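Local coordinates for protein carbohydrate kinase, FGGY (Rhodospirillum rubrum, PDB 3IFR) that probably phosphorylates D-xylulose, as a carbohydrate kinase of the FGGY family, at residues Asp245-Ala250 with Asp287-Pro292; Ile255-Asp260 with Pro401-Ala406. All coordinates share one frame; numbering follows the deposited sequence.

Contact 1 of 2, residues Asp245-Ala250 with Asp287-Pro292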
loop_
_atom_site.group_PDB
_atom_site.type_symbol
_atom_site.label_atom_id
_atom_site.label_comp_id
_atom_site.label_asym_id
_atom_site.label_seq_id
_atom_site.Cartn_x
_atom_site.Cartn_y
_atom_site.Cartn_z
ATOM N N ASP A 245 -1.589 -0.244 -6.249
ATOM C CA ASP A 245 -0.256 -0.737 -5.966
ATOM C C ASP A 245 -0.029 -1.634 -4.764
ATOM O O ASP A 245 0.589 -2.630 -4.904
ATOM C CB ASP A 245 0.840 0.319 -6.089
ATOM C CG ASP A 245 0.810 1.360 -5.015
ATOM O OD1 ASP A 245 -0.096 1.447 -4.217
ATOM O OD2 ASP A 245 1.724 2.104 -4.967
ATOM N N HIS A 246 -0.526 -1.281 -3.590
ATOM C CA HIS A 246 -0.303 -2.117 -2.449
ATOM C C HIS A 246 -1.022 -3.467 -2.517
ATOM O O HIS A 246 -0.508 -4.425 -2.064
ATOM C CB HIS A 246 -0.507 -1.361 -1.120
ATOM C CG HIS A 246 -1.912 -0.946 -0.866
ATOM N ND1 HIS A 246 -2.570 -0.054 -1.664
ATOM C CD2 HIS A 246 -2.784 -1.292 0.097
ATOM C CE1 HIS A 246 -3.785 0.125 -1.211
ATOM N NE2 HIS A 246 -3.939 -0.611 -0.141
ATOM N N ILE A 247 -2.186 -3.512 -3.126
ATOM C CA ILE A 247 -2.911 -4.735 -3.381
ATOM C C ILE A 247 -2.184 -5.649 -4.399
ATOM O O ILE A 247 -2.131 -6.860 -4.209
ATOM C CB ILE A 247 -4.376 -4.471 -3.862
ATOM C CG1 ILE A 247 -5.012 -3.344 -3.041
ATOM C CG2 ILE A 247 -5.202 -5.774 -3.734
ATOM C CD1 ILE A 247 -5.034 -3.675 -1.557
ATOM N N ALA A 248 -1.623 -5.072 -5.460
ATOM C CA ALA A 248 -0.881 -5.870 -6.427
ATOM C C ALA A 248 0.348 -6.428 -5.731
ATOM O O ALA A 248 0.742 -7.573 -5.982
ATOM C CB ALA A 248 -0.495 -5.062 -7.647
ATOM N N SER A 249 0.928 -5.644 -4.827
ATOM C CA SER A 249 2.020 -6.164 -4.008
ATOM C C SER A 249 1.544 -7.327 -3.148
ATOM O O SER A 249 2.245 -8.326 -3.018
ATOM C CB SER A 249 2.648 -5.091 -3.128
ATOM O OG SER A 249 3.836 -4.629 -3.719
ATOM N N ALA A 250 0.353 -7.222 -2.562
ATOM C CA ALA A 250 -0.132 -8.343 -1.747
ATOM C C ALA A 250 -0.262 -9.606 -2.623
ATOM O O ALA A 250 0.277 -10.648 -2.308
ATOM C CB ALA A 250 -1.433 -8.011 -1.065
ATOM N N ASP A 287 -10.355 -2.169 0.691
ATOM C CA ASP A 287 -10.116 -2.129 -0.757
ATOM C C ASP A 287 -10.755 -3.378 -1.326
ATOM O O ASP A 287 -11.000 -4.327 -0.587
ATOM C CB ASP A 287 -8.623 -2.188 -1.085
ATOM C CG ASP A 287 -7.931 -0.832 -1.010
ATOM O OD1 ASP A 287 -7.447 -0.417 0.074
ATOM O OD2 ASP A 287 -7.791 -0.204 -2.072
ATOM N N TYR A 288 -10.995 -3.399 -2.637
ATOM C CA TYR A 288 -11.309 -4.649 -3.297
ATOM C C TYR A 288 -10.006 -5.379 -3.541
ATOM O O TYR A 288 -8.997 -4.750 -3.837
ATOM C CB TYR A 288 -11.989 -4.407 -4.627
ATOM C CG TYR A 288 -13.369 -3.801 -4.486
ATOM C CD1 TYR A 288 -14.479 -4.602 -4.292
ATOM C CD2 TYR A 288 -13.555 -2.421 -4.558
ATOM C CE1 TYR A 288 -15.740 -4.050 -4.167
ATOM C CE2 TYR A 288 -14.810 -1.862 -4.438
ATOM C CZ TYR A 288 -15.895 -2.679 -4.236
ATOM O OH TYR A 288 -17.128 -2.120 -4.108
ATOM N N HIS A 289 -9.995 -6.708 -3.421
ATOM C CA HIS A 289 -8.813 -7.429 -3.869
ATOM C C HIS A 289 -8.753 -7.399 -5.393
ATOM O O HIS A 289 -9.734 -7.067 -6.048
ATOM C CB HIS A 289 -8.871 -8.869 -3.420
ATOM C CG HIS A 289 -7.533 -9.523 -3.365
ATOM N ND1 HIS A 289 -7.148 -10.344 -2.325
ATOM C CD2 HIS A 289 -6.480 -9.468 -4.205
ATOM C CE1 HIS A 289 -5.916 -10.770 -2.535
ATOM N NE2 HIS A 289 -5.491 -10.236 -3.661
ATOM N N LEU A 290 -7.608 -7.748 -5.974
ATOM C CA LEU A 290 -7.565 -7.932 -7.424
ATOM C C LEU A 290 -8.285 -9.237 -7.727
ATOM O O LEU A 290 -9.008 -9.343 -8.721
ATOM C CB LEU A 290 -6.143 -7.955 -7.979
ATOM C CG LEU A 290 -5.217 -6.801 -7.571
ATOM C CD1 LEU A 290 -3.863 -6.846 -8.258
ATOM C CD2 LEU A 290 -5.920 -5.490 -7.857
ATOM N N VAL A 291 -8.121 -10.224 -6.854
ATOM C CA VAL A 291 -8.837 -11.489 -7.024
ATOM C C VAL A 291 -10.371 -11.315 -6.953
ATOM O O VAL A 291 -10.930 -10.859 -5.959
ATOM C CB VAL A 291 -8.339 -12.564 -6.036
ATOM C CG1 VAL A 291 -9.086 -13.853 -6.249
ATOM C CG2 VAL A 291 -6.863 -12.812 -6.218
ATOM N N PRO A 292 -11.053 -11.665 -8.038
ATOM C CA PRO A 292 -12.479 -11.396 -8.173
ATOM C C PRO A 292 -13.226 -11.999 -7.036
ATOM O O PRO A 292 -13.042 -13.159 -6.780
ATOM C CB PRO A 292 -12.829 -12.119 -9.460
ATOM C CG PRO A 292 -11.549 -12.056 -10.264
ATOM C CD PRO A 292 -10.478 -12.252 -9.255
#
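Asp287 meets the helix first, its carboxylate approaching the imidazole of His246 tip to tip. OD1 of Asp287 stands at the ring edge, 3.5 Å from His246 NE2, a polar approach too loose to count as a hydrogen bond here. Ring and carboxylate are turned almost square to each other, their planes 81° apart. OD1 has a firmer partner in Asn298, whose side-chain amide is hydrogen-bonded to it. Behind the carboxylate, Asp287 CB rests 3.9 Å from CD1 of Ile247. That same methyl also lies over one face of the His246 ring, toward its rim, so Ile247 is wedged between the imidazole and the incoming loop.

At Tyr288 the backbone makes the contact: its carbonyl O is 3.9 Å from Ile247 CG2, while the phenol ring heads off to Arg179, with which it makes a cation-pi pair. His289 is where the two backbones come nearest, CA to CA 6.5 Å from Ile247. Leu290 then closes on the helix. Its backbone N sits 3.8 Å from Ile247 CG2, and its CG is 4.0 Å from the same methyl. With Leu290 CD1 anti to CA (chi2 -175°), the branch reaches past Ile247 onto Ala248, 3.6 Å from that residue's CA. The middle of the contact is thus apolar, and the charge lies at the Asp287 end, where OD2 comes close to the like-charged Glu184. A phosphate ion, probably from the crystallisation liquor, lies about 4 Å from the His246 side chain.

The helix 245-252 follows directly on strand 238-244, and the loop runs between strands 269-273 and 298-301. Helix 179-185 touches both sides of the contact; Ile272 of strand 269-273 packs on His246 and Ala250, and Thr83 of strand 77-84 on Ala248.

Contact 2 of 2, residues Ile255-Asp260 with Pro401-Ala406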
loop_
_atom_site.group_PDB
_atom_site.type_symbol
_atom_site.label_atom_id
_atom_site.label_comp_id
_atom_site.label_asym_id
_atom_site.label_seq_id
_atom_site.Cartn_x
_atom_site.Cartn_y
_atom_site.Cartn_z
ATOM N N ILE A 255 -0.860 -13.382 -1.473
ATOM C CA ILE A 255 -2.084 -13.257 -0.701
ATOM C C ILE A 255 -3.266 -13.351 -1.675
ATOM O O ILE A 255 -3.675 -12.341 -2.330
ATOM C CB ILE A 255 -2.108 -11.954 0.148
ATOM C CG1 ILE A 255 -1.361 -12.175 1.474
ATOM C CG2 ILE A 255 -3.522 -11.558 0.492
ATOM C CD1 ILE A 255 0.119 -12.121 1.361
ATOM N N THR A 256 -3.803 -14.563 -1.781
ATOM C CA THR A 256 -4.843 -14.899 -2.748
ATOM C C THR A 256 -6.070 -15.600 -2.175
ATOM O O THR A 256 -7.094 -15.697 -2.846
ATOM C CB THR A 256 -4.303 -15.807 -3.907
ATOM O OG1 THR A 256 -4.077 -17.115 -3.411
ATOM C CG2 THR A 256 -3.010 -15.288 -4.459
ATOM N N ARG A 257 -5.979 -16.139 -0.965
ATOM C CA ARG A 257 -7.122 -16.862 -0.387
ATOM C C ARG A 257 -7.620 -16.181 0.876
ATOM O O ARG A 257 -6.824 -15.664 1.670
ATOM C CB ARG A 257 -6.725 -18.289 -0.027
ATOM C CG ARG A 257 -5.748 -19.005 -0.989
ATOM C CD ARG A 257 -5.182 -20.305 -0.315
ATOM N NE ARG A 257 -4.350 -21.166 -1.170
ATOM C CZ ARG A 257 -3.541 -22.130 -0.702
ATOM N NH1 ARG A 257 -3.450 -22.348 0.618
ATOM N NH2 ARG A 257 -2.822 -22.882 -1.549
ATOM N N PRO A 258 -8.936 -16.202 1.094
ATOM C CA PRO A 258 -9.465 -15.640 2.344
ATOM C C PRO A 258 -8.608 -16.099 3.523
ATOM O O PRO A 258 -8.342 -17.290 3.670
ATOM C CB PRO A 258 -10.861 -16.254 2.435
ATOM C CG PRO A 258 -11.206 -16.577 1.013
ATOM C CD PRO A 258 -9.953 -16.907 0.310
ATOM N N GLY A 259 -8.130 -15.171 4.338
ATOM C CA GLY A 259 -7.406 -15.564 5.537
ATOM C C GLY A 259 -5.909 -15.391 5.408
ATOM O O GLY A 259 -5.214 -15.442 6.403
ATOM N N ASP A 260 -5.429 -15.197 4.182
ATOM C CA ASP A 260 -4.035 -14.895 3.903
ATOM C C ASP A 260 -3.697 -13.509 4.404
ATOM O O ASP A 260 -4.442 -12.582 4.156
ATOM C CB ASP A 260 -3.774 -14.903 2.391
ATOM C CG ASP A 260 -3.805 -16.293 1.806
ATOM O OD1 ASP A 260 -3.861 -17.230 2.618
ATOM O OD2 ASP A 260 -3.749 -16.450 0.555
ATOM N N PRO A 401 -7.934 -14.028 9.980
ATOM C CA PRO A 401 -6.528 -14.112 9.539
ATOM C C PRO A 401 -5.946 -15.494 9.872
ATOM O O PRO A 401 -6.136 -15.916 11.008
ATOM C CB PRO A 401 -5.804 -13.091 10.422
ATOM C CG PRO A 401 -6.818 -12.523 11.385
ATOM C CD PRO A 401 -8.168 -13.014 11.035
ATOM N N GLN A 402 -5.281 -16.196 8.953
ATOM C CA GLN A 402 -4.718 -17.481 9.345
ATOM C C GLN A 402 -3.402 -17.895 8.705
ATOM O O GLN A 402 -2.612 -18.643 9.303
ATOM C CB GLN A 402 -5.755 -18.595 9.170
ATOM C CG GLN A 402 -6.174 -18.825 7.734
ATOM C CD GLN A 402 -7.085 -20.040 7.590
ATOM O OE1 GLN A 402 -7.824 -20.404 8.521
ATOM N NE2 GLN A 402 -7.018 -20.684 6.432
ATOM N N ARG A 403 -3.174 -17.445 7.485
ATOM C CA ARG A 403 -1.970 -17.806 6.757
ATOM C C ARG A 403 -1.141 -16.534 6.554
ATOM O O ARG A 403 -1.609 -15.585 5.892
ATOM C CB ARG A 403 -2.393 -18.396 5.444
ATOM C CG ARG A 403 -1.433 -19.256 4.707
ATOM C CD ARG A 403 -1.888 -19.141 3.265
ATOM N NE ARG A 403 -1.256 -20.013 2.308
ATOM C CZ ARG A 403 -1.307 -19.785 1.002
ATOM N NH1 ARG A 403 -1.913 -18.703 0.559
ATOM N NH2 ARG A 403 -0.736 -20.622 0.144
ATOM N N PHE A 404 0.063 -16.521 7.130
ATOM C CA PHE A 404 0.871 -15.310 7.301
ATOM C C PHE A 404 2.171 -15.282 6.510
ATOM O O PHE A 404 2.905 -16.271 6.442
ATOM C CB PHE A 404 1.237 -15.107 8.773
ATOM C CG PHE A 404 0.055 -14.869 9.647
ATOM C CD1 PHE A 404 -0.362 -13.588 9.919
ATOM C CD2 PHE A 404 -0.674 -15.945 10.155
ATOM C CE1 PHE A 404 -1.490 -13.371 10.702
ATOM C CE2 PHE A 404 -1.789 -15.741 10.929
ATOM C CZ PHE A 404 -2.203 -14.467 11.210
ATOM N N PHE A 405 2.453 -14.114 5.930
ATOM C CA PHE A 405 3.622 -13.934 5.093
ATOM C C PHE A 405 4.299 -12.667 5.561
ATOM O O PHE A 405 3.625 -11.721 5.956
ATOM C CB PHE A 405 3.212 -13.812 3.614
ATOM C CG PHE A 405 2.419 -15.004 3.089
ATOM C CD1 PHE A 405 3.018 -15.962 2.279
ATOM C CD2 PHE A 405 1.087 -15.186 3.431
ATOM C CE1 PHE A 405 2.280 -17.057 1.806
ATOM C CE2 PHE A 405 0.359 -16.265 2.955
ATOM C CZ PHE A 405 0.957 -17.190 2.142
ATOM N N ALA A 406 5.625 -12.635 5.531
ATOM C CA ALA A 406 6.303 -11.372 5.734
ATOM C C ALA A 406 7.179 -11.049 4.527
ATOM O O ALA A 406 7.725 -11.931 3.872
ATOM C CB ALA A 406 7.083 -11.354 7.024
#
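Two neighbouring parallel strands, 260-265 and 403-407, begin here, paired at Asp260 and Arg403, where a type II turn from Arg257 ends at Asp260. Gly259 fills the third place of that turn with a positive phi of 104°, and its carbonyl O takes two successive N-H groups. Gln402 N meets Gly259 O in the carbonyl plane, on a lone pair, at 2.7 Å; Arg403 N, 3.1 Å from the same Gly259 O, donates from above that plane.

Asp260 OD2 receives Thr256 N on its anti lone pair and Arg257 N, 2.7 Å away, from above the carboxylate, which pins the side chain against its own loop. Arg403, alongside and pointing the same way, forms a salt bridge through NH1, 2.9 Å from Asp260 OD2, though the hydrogen bond to that oxygen is weak and bent. The Arg403 guanidinium is layered: that of Arg257 lies flat on one face, centres 3.7 Å apart, and Phe405 CZ touches the opposite face near the rim. The carboxylate probably eases the repulsion between the two arginines. Deeper in, Ile255 CD1 packs 3.8 Å from Phe405 CD2.

Such a parallel pair at the middle of a mixed sheet is typical of the ribonuclease H-like fold of actin-type ATPases.

Contacts 1 and 2 lie side by side, their centres 13 Å apart. They follow closely on one another in the chain, where helix 245-252 runs into the 255-260 loop, and they touch: Ala250 O probably accepts a hydrogen bond from Ile255 N. Contact 1 is the more central, about 9 Å from the centre of the chain against about 16 Å, and it ties the helix following the first mixed sheet to a loop of the second. Contact 2 stays within the second sheet, joining two of its strands. Their chemistry follows: 245-250 and 287-292 meet mainly by apolar side chains, whereas 255-260 and 401-406 are held by backbone bonds and a salt bridge, with buried Gly259 and Asp260 beside more exposed arginines.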